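Local coordinates for protein Pre-mRNA splicing factor PRP8 (Cyanidioschyzon merolae, PDB 6NQI) that is a core spliceosome component, represented here by its RNase H-like domain, and probably binds pre-mRNA and the spliceosomal snRNAs, at residues A112-E124 and L160-L174. Numbering follows the deposited sequence.
Sequences AAMPLQALMALPE and LLLLHALDRAPERVL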
ATOM      1  N   ALA A 112      -6.320  -8.668  -4.470  1.00 85.90           N
ATOM      2  CA  ALA A 112      -7.248  -7.913  -5.301  1.00 87.56           C
ATOM      3  C   ALA A 112      -8.499  -7.525  -4.527  1.00 88.54           C
ATOM      4  O   ALA A 112      -8.991  -6.396  -4.649  1.00 89.03           O
ATOM      5  CB  ALA A 112      -7.615  -8.737  -6.535  1.00 90.90           C
ATOM      6  N   ALA A 113      -9.020  -8.449  -3.715  1.00 80.56           N
ATOM      7  CA  ALA A 113     -10.179  -8.170  -2.879  1.00 82.02           C
ATOM      8  C   ALA A 113      -9.990  -6.929  -2.014  1.00 80.10           C
ATOM      9  O   ALA A 113     -10.980  -6.379  -1.516  1.00 81.71           O
ATOM     10  CB  ALA A 113     -10.475  -9.377  -1.987  1.00 82.89           C
ATOM     11  N   MET A 114      -8.751  -6.456  -1.848  1.00 80.77           N
ATOM     12  CA  MET A 114      -8.481  -5.303  -0.995  1.00 80.43           C
ATOM     13  C   MET A 114      -8.132  -4.066  -1.811  1.00 79.63           C
ATOM     14  O   MET A 114      -7.067  -4.025  -2.448  1.00 78.27           O
ATOM     15  CB  MET A 114      -7.378  -5.607   0.026  1.00 81.07           C
ATOM     16  CG  MET A 114      -7.742  -6.785   0.956  1.00 84.03           C
ATOM     17  SD  MET A 114      -6.460  -7.404   2.086  1.00 85.14           S
ATOM     18  CE  MET A 114      -5.466  -8.463   1.041  1.00 81.93           C
ATOM     19  N   PRO A 115      -9.009  -3.049  -1.852  1.00 52.88           N
ATOM     20  CA  PRO A 115      -8.766  -1.852  -2.684  1.00 53.45           C
ATOM     21  C   PRO A 115      -7.813  -0.874  -2.016  1.00 53.05           C
ATOM     22  O   PRO A 115      -8.162   0.245  -1.634  1.00 54.95           O
ATOM     23  CB  PRO A 115     -10.172  -1.276  -2.838  1.00 56.32           C
ATOM     24  CG  PRO A 115     -10.807  -1.597  -1.524  1.00 56.86           C
ATOM     25  CD  PRO A 115     -10.320  -2.992  -1.182  1.00 55.16           C
ATOM     26  N   LEU A 116      -6.564  -1.324  -1.886  1.00 52.47           N
ATOM     27  CA  LEU A 116      -5.504  -0.495  -1.324  1.00 52.64           C
ATOM     28  C   LEU A 116      -5.196   0.696  -2.233  1.00 53.78           C
ATOM     29  O   LEU A 116      -4.854   1.784  -1.746  1.00 55.80           O
ATOM     30  CB  LEU A 116      -4.267  -1.364  -1.097  1.00 50.96           C
ATOM     31  CG  LEU A 116      -3.008  -0.733  -0.539  1.00 51.02           C
ATOM     32  CD1 LEU A 116      -3.268  -0.214   0.847  1.00 53.40           C
ATOM     33  CD2 LEU A 116      -1.912  -1.763  -0.509  1.00 49.86           C
ATOM     34  N   GLN A 117      -5.327   0.513  -3.554  1.00 57.03           N
ATOM     35  CA  GLN A 117      -5.084   1.608  -4.488  1.00 59.34           C
ATOM     36  C   GLN A 117      -6.017   2.790  -4.229  1.00 62.10           C
ATOM     37  O   GLN A 117      -5.715   3.911  -4.652  1.00 64.52           O
ATOM     38  CB  GLN A 117      -5.296   1.158  -5.935  1.00 60.18           C
ATOM     39  CG  GLN A 117      -6.603   0.427  -6.143  1.00 60.36           C
ATOM     40  CD  GLN A 117      -6.892   0.110  -7.606  1.00 62.40           C
ATOM     41  OE1 GLN A 117      -6.206   0.591  -8.510  1.00 64.26           O
ATOM     42  NE2 GLN A 117      -7.935  -0.679  -7.842  1.00 63.11           N
ATOM     43  N   ALA A 118      -7.158   2.559  -3.565  1.00 52.46           N
ATOM     44  CA  ALA A 118      -8.075   3.649  -3.258  1.00 55.29           C
ATOM     45  C   ALA A 118      -7.412   4.740  -2.422  1.00 57.99           C
ATOM     46  O   ALA A 118      -7.930   5.862  -2.367  1.00 61.53           O
ATOM     47  CB  ALA A 118      -9.327   3.105  -2.562  1.00 55.42           C
ATOM     48  N   LEU A 119      -6.255   4.463  -1.811  1.00 48.18           N
ATOM     49  CA  LEU A 119      -5.570   5.534  -1.096  1.00 51.96           C
ATOM     50  C   LEU A 119      -5.199   6.696  -2.019  1.00 55.53           C
ATOM     51  O   LEU A 119      -4.936   7.809  -1.535  1.00 59.97           O
ATOM     52  CB  LEU A 119      -4.319   5.000  -0.407  1.00 50.13           C
ATOM     53  CG  LEU A 119      -4.668   4.127   0.772  1.00 48.69           C
ATOM     54  CD1 LEU A 119      -3.396   3.570   1.431  1.00 46.55           C
ATOM     55  CD2 LEU A 119      -5.531   4.934   1.734  1.00 53.22           C
ATOM     56  N   MET A 120      -5.212   6.469  -3.336  1.00 53.51           N
ATOM     57  CA  MET A 120      -4.974   7.538  -4.297  1.00 57.65           C
ATOM     58  C   MET A 120      -5.919   8.708  -4.087  1.00 61.49           C
ATOM     59  O   MET A 120      -5.647   9.806  -4.577  1.00 66.12           O
ATOM     60  CB  MET A 120      -5.149   6.999  -5.721  1.00 56.01           C
ATOM     61  CG  MET A 120      -4.472   7.825  -6.803  1.00 60.09           C
ATOM     62  SD  MET A 120      -2.709   7.838  -6.511  1.00 61.40           S
ATOM     63  CE  MET A 120      -2.469   9.522  -5.947  1.00 67.88           C
ATOM     64  N   ALA A 121      -6.998   8.496  -3.339  1.00 56.92           N
ATOM     65  CA  ALA A 121      -7.989   9.514  -3.050  1.00 59.81           C
ATOM     66  C   ALA A 121      -7.629  10.417  -1.870  1.00 63.13           C
ATOM     67  O   ALA A 121      -8.263  11.466  -1.711  1.00 65.41           O
ATOM     68  CB  ALA A 121      -9.328   8.823  -2.784  1.00 57.14           C
ATOM     69  N   LEU A 122      -6.611  10.084  -1.072  1.00 66.13           N
ATOM     70  CA  LEU A 122      -6.267  10.963   0.042  1.00 68.56           C
ATOM     71  C   LEU A 122      -5.535  12.189  -0.506  1.00 71.64           C
ATOM     72  O   LEU A 122      -4.603  12.038  -1.302  1.00 72.33           O
ATOM     73  CB  LEU A 122      -5.409  10.206   1.061  1.00 67.03           C
ATOM     74  CG  LEU A 122      -6.111   9.035   1.809  1.00 64.12           C
ATOM     75  CD1 LEU A 122      -5.272   8.402   2.926  1.00 63.16           C
ATOM     76  CD2 LEU A 122      -7.493   9.418   2.370  1.00 64.83           C
ATOM     77  N   PRO A 123      -5.960  13.407  -0.158  1.00 69.20           N
ATOM     78  CA  PRO A 123      -5.388  14.588  -0.825  1.00 72.25           C
ATOM     79  C   PRO A 123      -3.905  14.800  -0.550  1.00 72.03           C
ATOM     80  O   PRO A 123      -3.190  15.301  -1.428  1.00 73.46           O
ATOM     81  CB  PRO A 123      -6.254  15.748  -0.299  1.00 76.57           C
ATOM     82  CG  PRO A 123      -7.519  15.101   0.165  1.00 76.05           C
ATOM     83  CD  PRO A 123      -7.078  13.776   0.719  1.00 71.40           C
ATOM     84  N   GLU A 124      -3.419  14.432   0.636  1.00 78.73           N
ATOM     85  CA  GLU A 124      -1.999  14.593   0.932  1.00 78.26           C
ATOM     86  C   GLU A 124      -1.154  13.750  -0.018  1.00 79.16           C
ATOM     87  O   GLU A 124      -0.129  14.212  -0.528  1.00 79.71           O
ATOM     88  CB  GLU A 124      -1.747  14.205   2.390  1.00 76.91           C
ATOM     89  CG  GLU A 124      -0.785  15.070   3.192  1.00 79.83           C
ATOM     90  CD  GLU A 124      -1.349  15.348   4.584  1.00 81.70           C
ATOM     91  OE1 GLU A 124      -1.449  14.378   5.397  1.00 79.46           O
ATOM     92  OE2 GLU A 124      -1.671  16.530   4.868  1.00 85.89           O
ATOM     93  N   LEU A 160      -8.804  -1.353   6.877  1.00 62.96           N
ATOM     94  CA  LEU A 160      -9.465  -2.033   5.764  1.00 64.78           C
ATOM     95  C   LEU A 160     -10.829  -1.405   5.461  1.00 67.62           C
ATOM     96  O   LEU A 160     -11.194  -1.218   4.287  1.00 67.69           O
ATOM     97  CB  LEU A 160      -9.594  -3.524   6.084  1.00 63.16           C
ATOM     98  CG  LEU A 160      -9.841  -4.539   4.957  1.00 62.42           C
ATOM     99  CD1 LEU A 160      -8.846  -4.401   3.816  1.00 59.25           C
ATOM    100  CD2 LEU A 160      -9.770  -5.941   5.504  1.00 60.91           C
ATOM    101  N   LEU A 161     -11.590  -1.070   6.509  1.00 81.75           N
ATOM    102  CA  LEU A 161     -12.885  -0.414   6.330  1.00 83.76           C
ATOM    103  C   LEU A 161     -12.721   0.932   5.642  1.00 85.06           C
ATOM    104  O   LEU A 161     -13.529   1.305   4.781  1.00 85.36           O
ATOM    105  CB  LEU A 161     -13.581  -0.233   7.681  1.00 83.91           C
ATOM    106  CG  LEU A 161     -14.921   0.506   7.657  1.00 85.50           C
ATOM    107  CD1 LEU A 161     -15.922  -0.202   6.752  1.00 85.37           C
ATOM    108  CD2 LEU A 161     -15.483   0.666   9.056  1.00 85.35           C
ATOM    109  N   LEU A 162     -11.666   1.663   6.006  1.00 60.50           N
ATOM    110  CA  LEU A 162     -11.360   2.934   5.357  1.00 61.21           C
ATOM    111  C   LEU A 162     -11.054   2.723   3.886  1.00 60.09           C
ATOM    112  O   LEU A 162     -11.514   3.497   3.037  1.00 60.05           O
ATOM    113  CB  LEU A 162     -10.179   3.609   6.047  1.00 59.96           C
ATOM    114  CG  LEU A 162     -10.570   4.316   7.342  1.00 60.94           C
ATOM    115  CD1 LEU A 162      -9.342   4.732   8.117  1.00 59.11           C
ATOM    116  CD2 LEU A 162     -11.463   5.507   7.095  1.00 63.65           C
ATOM    117  N   LEU A 163     -10.275   1.680   3.570  1.00 59.51           N
ATOM    118  CA  LEU A 163      -9.923   1.393   2.180  1.00 55.86           C
ATOM    119  C   LEU A 163     -11.182   1.182   1.344  1.00 54.39           C
ATOM    120  O   LEU A 163     -11.348   1.784   0.267  1.00 51.64           O
ATOM    121  CB  LEU A 163      -9.041   0.150   2.111  1.00 52.43           C
ATOM    122  CG  LEU A 163      -7.569   0.203   2.527  1.00 50.46           C
ATOM    123  CD1 LEU A 163      -6.864  -1.102   2.171  1.00 43.94           C
ATOM    124  CD2 LEU A 163      -6.841   1.350   1.922  1.00 48.40           C
ATOM    125  N   HIS A 164     -12.118   0.375   1.860  1.00 75.17           N
ATOM    126  CA  HIS A 164     -13.324   0.099   1.080  1.00 73.83           C
ATOM    127  C   HIS A 164     -14.237   1.316   0.986  1.00 75.39           C
ATOM    128  O   HIS A 164     -14.893   1.527  -0.045  1.00 73.64           O
ATOM    129  CB  HIS A 164     -14.071  -1.090   1.658  1.00 74.80           C
ATOM    130  CG  HIS A 164     -13.465  -2.401   1.287  1.00 71.89           C
ATOM    131  ND1 HIS A 164     -13.900  -3.136   0.204  1.00 76.46           N
ATOM    132  CD2 HIS A 164     -12.447  -3.100   1.834  1.00 64.54           C
ATOM    133  CE1 HIS A 164     -13.187  -4.243   0.112  1.00 72.01           C
ATOM    134  NE2 HIS A 164     -12.297  -4.244   1.088  1.00 64.72           N
ATOM    135  N   ALA A 165     -14.307   2.123   2.048  1.00 60.26           N
ATOM    136  CA  ALA A 165     -15.113   3.337   1.981  1.00 61.35           C
ATOM    137  C   ALA A 165     -14.541   4.319   0.960  1.00 59.70           C
ATOM    138  O   ALA A 165     -15.292   4.953   0.203  1.00 61.63           O
ATOM    139  CB  ALA A 165     -15.205   3.977   3.367  1.00 64.19           C
ATOM    140  N   LEU A 166     -13.207   4.412   0.889  1.00 68.02           N
ATOM    141  CA  LEU A 166     -12.572   5.282  -0.098  1.00 65.47           C
ATOM    142  C   LEU A 166     -12.816   4.779  -1.513  1.00 61.34           C
ATOM    143  O   LEU A 166     -12.932   5.584  -2.447  1.00 59.71           O
ATOM    144  CB  LEU A 166     -11.067   5.373   0.192  1.00 65.01           C
ATOM    145  CG  LEU A 166     -10.698   6.219   1.408  1.00 69.03           C
ATOM    146  CD1 LEU A 166      -9.219   6.173   1.700  1.00 69.23           C
ATOM    147  CD2 LEU A 166     -11.113   7.641   1.118  1.00 69.26           C
ATOM    148  N   ASP A 167     -12.923   3.455  -1.676  1.00 93.12           N
ATOM    149  CA  ASP A 167     -13.187   2.868  -2.984  1.00 89.61           C
ATOM    150  C   ASP A 167     -14.651   2.988  -3.414  1.00 91.21           C
ATOM    151  O   ASP A 167     -14.925   2.941  -4.617  1.00 90.81           O
ATOM    152  CB  ASP A 167     -12.744   1.404  -3.007  1.00 87.25           C
ATOM    153  CG  ASP A 167     -12.704   0.827  -4.412  1.00 84.39           C
ATOM    154  OD1 ASP A 167     -12.565   1.610  -5.382  1.00 84.16           O
ATOM    155  OD2 ASP A 167     -12.828  -0.406  -4.549  1.00 83.50           O
ATOM    156  N   ARG A 168     -15.612   3.127  -2.488  1.00107.60           N
ATOM    157  CA  ARG A 168     -17.003   3.217  -2.933  1.00109.52           C
ATOM    158  C   ARG A 168     -17.653   4.579  -2.735  1.00112.58           C
ATOM    159  O   ARG A 168     -18.708   4.829  -3.326  1.00117.59           O
ATOM    160  CB  ARG A 168     -17.893   2.217  -2.180  1.00111.45           C
ATOM    161  CG  ARG A 168     -17.719   0.755  -2.477  1.00109.79           C
ATOM    162  CD  ARG A 168     -18.797  -0.010  -1.700  1.00112.92           C
ATOM    163  NE  ARG A 168     -18.384  -1.379  -1.408  1.00110.26           N
ATOM    164  CZ  ARG A 168     -18.065  -1.814  -0.190  1.00107.24           C
ATOM    165  NH1 ARG A 168     -18.129  -0.992   0.852  1.00106.73           N
ATOM    166  NH2 ARG A 168     -17.680  -3.070  -0.014  1.00105.63           N
ATOM    167  N   ALA A 169     -17.069   5.453  -1.935  1.00 77.50           N
ATOM    168  CA  ALA A 169     -17.619   6.785  -1.725  1.00 82.68           C
ATOM    169  C   ALA A 169     -16.509   7.713  -1.253  1.00 78.23           C
ATOM    170  O   ALA A 169     -16.610   8.267  -0.151  1.00 78.60           O
ATOM    171  CB  ALA A 169     -18.765   6.755  -0.714  1.00 86.20           C
ATOM    172  N   PRO A 170     -15.433   7.891  -2.041  1.00 90.79           N
ATOM    173  CA  PRO A 170     -14.273   8.663  -1.550  1.00 84.73           C
ATOM    174  C   PRO A 170     -14.620  10.050  -1.034  1.00 88.71           C
ATOM    175  O   PRO A 170     -14.061  10.463  -0.009  1.00 86.84           O
ATOM    176  CB  PRO A 170     -13.346   8.732  -2.775  1.00 79.32           C
ATOM    177  CG  PRO A 170     -14.173   8.335  -3.933  1.00 83.74           C
ATOM    178  CD  PRO A 170     -15.242   7.430  -3.427  1.00 89.60           C
ATOM    179  N   GLU A 171     -15.503  10.794  -1.715  1.00112.82           N
ATOM    180  CA  GLU A 171     -15.809  12.140  -1.244  1.00114.83           C
ATOM    181  C   GLU A 171     -16.446  12.096   0.131  1.00119.70           C
ATOM    182  O   GLU A 171     -16.151  12.937   0.986  1.00119.22           O
ATOM    183  CB  GLU A 171     -16.734  12.896  -2.195  1.00117.97           C
ATOM    184  CG  GLU A 171     -16.285  13.060  -3.620  1.00115.45           C
ATOM    185  CD  GLU A 171     -17.240  13.978  -4.383  1.00121.54           C
ATOM    186  OE1 GLU A 171     -16.825  15.104  -4.748  1.00124.38           O
ATOM    187  OE2 GLU A 171     -18.416  13.596  -4.578  1.00123.89           O
ATOM    188  N   ARG A 172     -17.362  11.149   0.344  1.00 95.92           N
ATOM    189  CA  ARG A 172     -18.030  11.038   1.638  1.00100.81           C
ATOM    190  C   ARG A 172     -17.036  10.683   2.746  1.00 96.26           C
ATOM    191  O   ARG A 172     -17.137  11.191   3.872  1.00 98.70           O
ATOM    192  CB  ARG A 172     -19.164  10.013   1.526  1.00104.45           C
ATOM    193  CG  ARG A 172     -20.471  10.442   2.199  1.00107.45           C
ATOM    194  CD  ARG A 172     -21.625   9.474   1.926  1.00107.04           C
ATOM    195  NE  ARG A 172     -21.839   9.330   0.489  1.00107.77           N
ATOM    196  CZ  ARG A 172     -22.787   8.584  -0.063  1.00108.98           C
ATOM    197  NH1 ARG A 172     -23.637   7.913   0.704  1.00110.00           N
ATOM    198  NH2 ARG A 172     -22.883   8.518  -1.387  1.00110.03           N
ATOM    199  N   VAL A 173     -16.037   9.852   2.435  1.00 86.70           N
ATOM    200  CA  VAL A 173     -15.003   9.545   3.420  1.00 82.82           C
ATOM    201  C   VAL A 173     -14.173  10.781   3.717  1.00 83.12           C
ATOM    202  O   VAL A 173     -13.885  11.095   4.879  1.00 83.48           O
ATOM    203  CB  VAL A 173     -14.093   8.413   2.916  1.00 77.91           C
ATOM    204  CG1 VAL A 173     -13.043   8.091   3.962  1.00 74.64           C
ATOM    205  CG2 VAL A 173     -14.907   7.216   2.541  1.00 78.23           C
ATOM    206  N   LEU A 174     -13.773  11.501   2.667  1.00 84.74           N
ATOM    207  CA  LEU A 174     -12.966  12.697   2.856  1.00 85.59           C
ATOM    208  C   LEU A 174     -13.723  13.734   3.666  1.00 90.51           C
ATOM    209  O   LEU A 174     -13.121  14.477   4.446  1.00 91.35           O
ATOM    210  CB  LEU A 174     -12.564  13.271   1.503  1.00 86.15           C
ATOM    211  CG  LEU A 174     -11.464  12.477   0.806  1.00 81.57           C
ATOM    212  CD1 LEU A 174     -11.177  13.066  -0.564  1.00 83.05           C
ATOM    213  CD2 LEU A 174     -10.213  12.383   1.674  1.00 78.47           C
TER
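P115 lays its CD over one face of the H164 imidazole, a CH-pi contact with CD 3.5 Å from the ring centroid and 22° off the normal. The proline sits off centre, toward the NE2 and CE1 rim. At the edge of the ring, in plane, lies L160 O, one turn back in the helix, and near that plane on the CE1–NE2 side comes A113 O, 3.5 Å from CE1. With CG anti to its own carbonyl carbon (chi1 -78°), H164 swings its ring up to the loop. Cutting H164 back to an alanine would probably take the aromatic platform from under P115 and leave the loop freer to shift. Next to the imidazole, the D167 carboxylate comes obliquely to the CB end of the P115 ring, OD2 3.3 Å from CB.

P115 centres an inverse gamma turn that leads into the 3-10 segment 116-121. In this RNase H-like domain, that segment is sandwiched between the central sheet, where L116 and L119 touch W29 of strand 24-32, and the helices 152-168 and 170-176. Beyond H164 and D167, the packing against these helices is mostly apolar. L163 forks: CD1 runs alongside L116 CD1 at 3.9 Å, while CD2 meets L119 CG at 3.7 Å. A118, small and pointing at the helix, lets the backbones close to 5.2 Å between its CA and that of D167. Farther along, L166 CD1 touches L119 CD2 and, across a right angle, L122 CD2 at 3.7 Å. Beyond the break at A169, P170 CB meets A121 CB, and L174 sets CD2 against P123 CD, 3.6 Å away.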